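Local structure of antibiotic biosynthesis monooxygenase (Shewanella loihica, 2RIL) at residues 30-33 with 34-38. The protein probably acts as a monooxygenase of the antibiotic biosynthesis monooxygenase family and assembles from two chains. Residues are numbered along the deposited sequence; the frame is centred on the assembly and turned at random. Where two conformers were deposited one is given.
Sequences RDFM and AQQPG
Q36 folds back over F32 where helix 19-33 ends and the chain turns toward strand 39-47, in the ferredoxin-like fold of the dimeric alpha/beta-barrel clan. M33 to Q36 form a type I beta turn, closed by a bond from Q36 N to M33 O (3.0 Å), while A34 N still makes an i to i-4 helical bond to R30 O at 2.8 Å.

The Q36 side chain is easiest to follow outward. Q36 CB lies 3.3 Å from M33 O. CG, set anti to its own carbonyl carbon (chi1 -56°), rests against both carbonyl oxygens, M33 O and F32 O, and a second bend at chi2 brings CD beside the rim of the F32 ring, nearest CE2, and puts NE2 over the face. NE2 then does two jobs. Q36 NE2 sits above one ring face, offset toward the rim and 3.5 Å from F32 CZ; the amide and ring planes lie 12° apart. Q36 NE2 also gives a nearly straight hydrogen bond to F32 O (3.1 Å), the acceptor lying in the amide plane. Those two contacts hold the amide flat against the ring.

F32 O takes a second bond, from Q35 N (3.2 Å), which arrives on the opposite face of the carbonyl plane. M33 SE lies at the ring's edge, and M75 and A78 of helix 65-79 also touch F32, tying this helix end to the second helix. On the outer side a water bridges the stretch: it donates to D31 O and accepts from Q35 NE2 at 3.3 Å.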
loop_
_atom_site.group_PDB
_atom_site.type_symbol
_atom_site.label_atom_id
_atom_site.label_comp_id
_atom_site.label_asym_id
_atom_site.label_seq_id
_atom_site.Cartn_x
_atom_site.Cartn_y
_atom_site.Cartn_z
ATOM N N ARG A 30 -12.426 5.589 -9.820
ATOM C CA ARG A 30 -11.989 4.378 -10.480
ATOM C C ARG A 30 -12.668 4.178 -11.838
ATOM O O ARG A 30 -12.032 3.757 -12.799
ATOM C CB ARG A 30 -12.230 3.191 -9.558
ATOM C CG ARG A 30 -11.822 1.887 -10.178
ATOM C CD ARG A 30 -12.987 1.144 -10.780
ATOM N NE ARG A 30 -13.482 0.161 -9.816
ATOM C CZ ARG A 30 -14.659 0.189 -9.194
ATOM N NH1 ARG A 30 -15.563 1.150 -9.401
ATOM N NH2 ARG A 30 -14.949 -0.785 -8.355
ATOM N N ASP A 31 -13.968 4.458 -11.898
ATOM C CA ASP A 31 -14.672 4.346 -13.158
ATOM C C ASP A 31 -14.095 5.286 -14.231
ATOM O O ASP A 31 -14.010 4.894 -15.388
ATOM C CB ASP A 31 -16.175 4.571 -12.974
ATOM C CG ASP A 31 -16.841 3.492 -12.136
ATOM O OD1 ASP A 31 -16.239 2.428 -11.896
ATOM O OD2 ASP A 31 -17.998 3.711 -11.699
ATOM N N PHE A 32 -13.663 6.475 -13.853
ATOM C CA PHE A 32 -12.989 7.356 -14.810
ATOM C C PHE A 32 -11.620 6.804 -15.185
ATOM O O PHE A 32 -11.276 6.663 -16.330
ATOM C CB PHE A 32 -12.804 8.763 -14.224
ATOM C CG PHE A 32 -12.082 9.680 -15.139
ATOM C CD1 PHE A 32 -12.773 10.392 -16.128
ATOM C CD2 PHE A 32 -10.699 9.818 -15.075
ATOM C CE1 PHE A 32 -12.086 11.206 -17.004
ATOM C CE2 PHE A 32 -10.033 10.667 -15.916
ATOM C CZ PHE A 32 -10.728 11.362 -16.885
HETATM N N MSE A 33 -10.824 6.440 -14.192
HETATM C CA MSE A 33 -9.447 6.003 -14.471
HETATM C C MSE A 33 -9.394 4.712 -15.275
HETATM O O MSE A 33 -8.505 4.518 -16.120
HETATM C CB MSE A 33 -8.708 5.818 -13.144
HETATM C CG MSE A 33 -8.389 7.124 -12.420
HETATM SE SE MSE A 33 -7.406 8.410 -13.509
HETATM C CE MSE A 33 -5.679 8.370 -12.566
ATOM N N ALA A 34 -10.381 3.856 -15.066
ATOM C CA ALA A 34 -10.394 2.558 -15.699
ATOM C C ALA A 34 -10.593 2.650 -17.196
ATOM O O ALA A 34 -10.297 1.683 -17.921
ATOM C CB ALA A 34 -11.467 1.640 -15.030
ATOM N N GLN A 35 -11.072 3.802 -17.656
ATOM C CA GLN A 35 -11.225 4.109 -19.075
ATOM C C GLN A 35 -10.027 4.711 -19.765
ATOM O O GLN A 35 -10.046 4.956 -20.993
ATOM C CB GLN A 35 -12.419 5.068 -19.250
ATOM C CG GLN A 35 -13.707 4.400 -18.820
ATOM C CD GLN A 35 -14.057 3.262 -19.779
ATOM O OE1 GLN A 35 -14.086 3.453 -21.010
ATOM N NE2 GLN A 35 -14.271 2.068 -19.231
ATOM N N GLN A 36 -8.963 4.935 -19.008
ATOM C CA GLN A 36 -7.812 5.670 -19.507
ATOM C C GLN A 36 -6.788 4.721 -20.058
ATOM O O GLN A 36 -6.611 3.600 -19.543
ATOM C CB GLN A 36 -7.207 6.532 -18.418
ATOM C CG GLN A 36 -8.202 7.499 -17.792
ATOM C CD GLN A 36 -8.896 8.334 -18.789
ATOM O OE1 GLN A 36 -8.266 8.961 -19.667
ATOM N NE2 GLN A 36 -10.214 8.382 -18.658
ATOM N N PRO A 37 -6.101 5.139 -21.120
ATOM C CA PRO A 37 -5.047 4.299 -21.639
ATOM C C PRO A 37 -4.000 3.918 -20.576
ATOM O O PRO A 37 -3.578 4.742 -19.794
ATOM C CB PRO A 37 -4.420 5.173 -22.740
ATOM C CG PRO A 37 -5.513 6.014 -23.197
ATOM C CD PRO A 37 -6.255 6.353 -21.936
ATOM N N GLY A 38 -3.624 2.665 -20.554
ATOM C CA GLY A 38 -2.563 2.212 -19.673
ATOM C C GLY A 38 -3.054 1.695 -18.324
ATOM O O GLY A 38 -2.269 1.144 -17.566
HETATM O O HOH W 1 -15.195 2.430 -16.127
#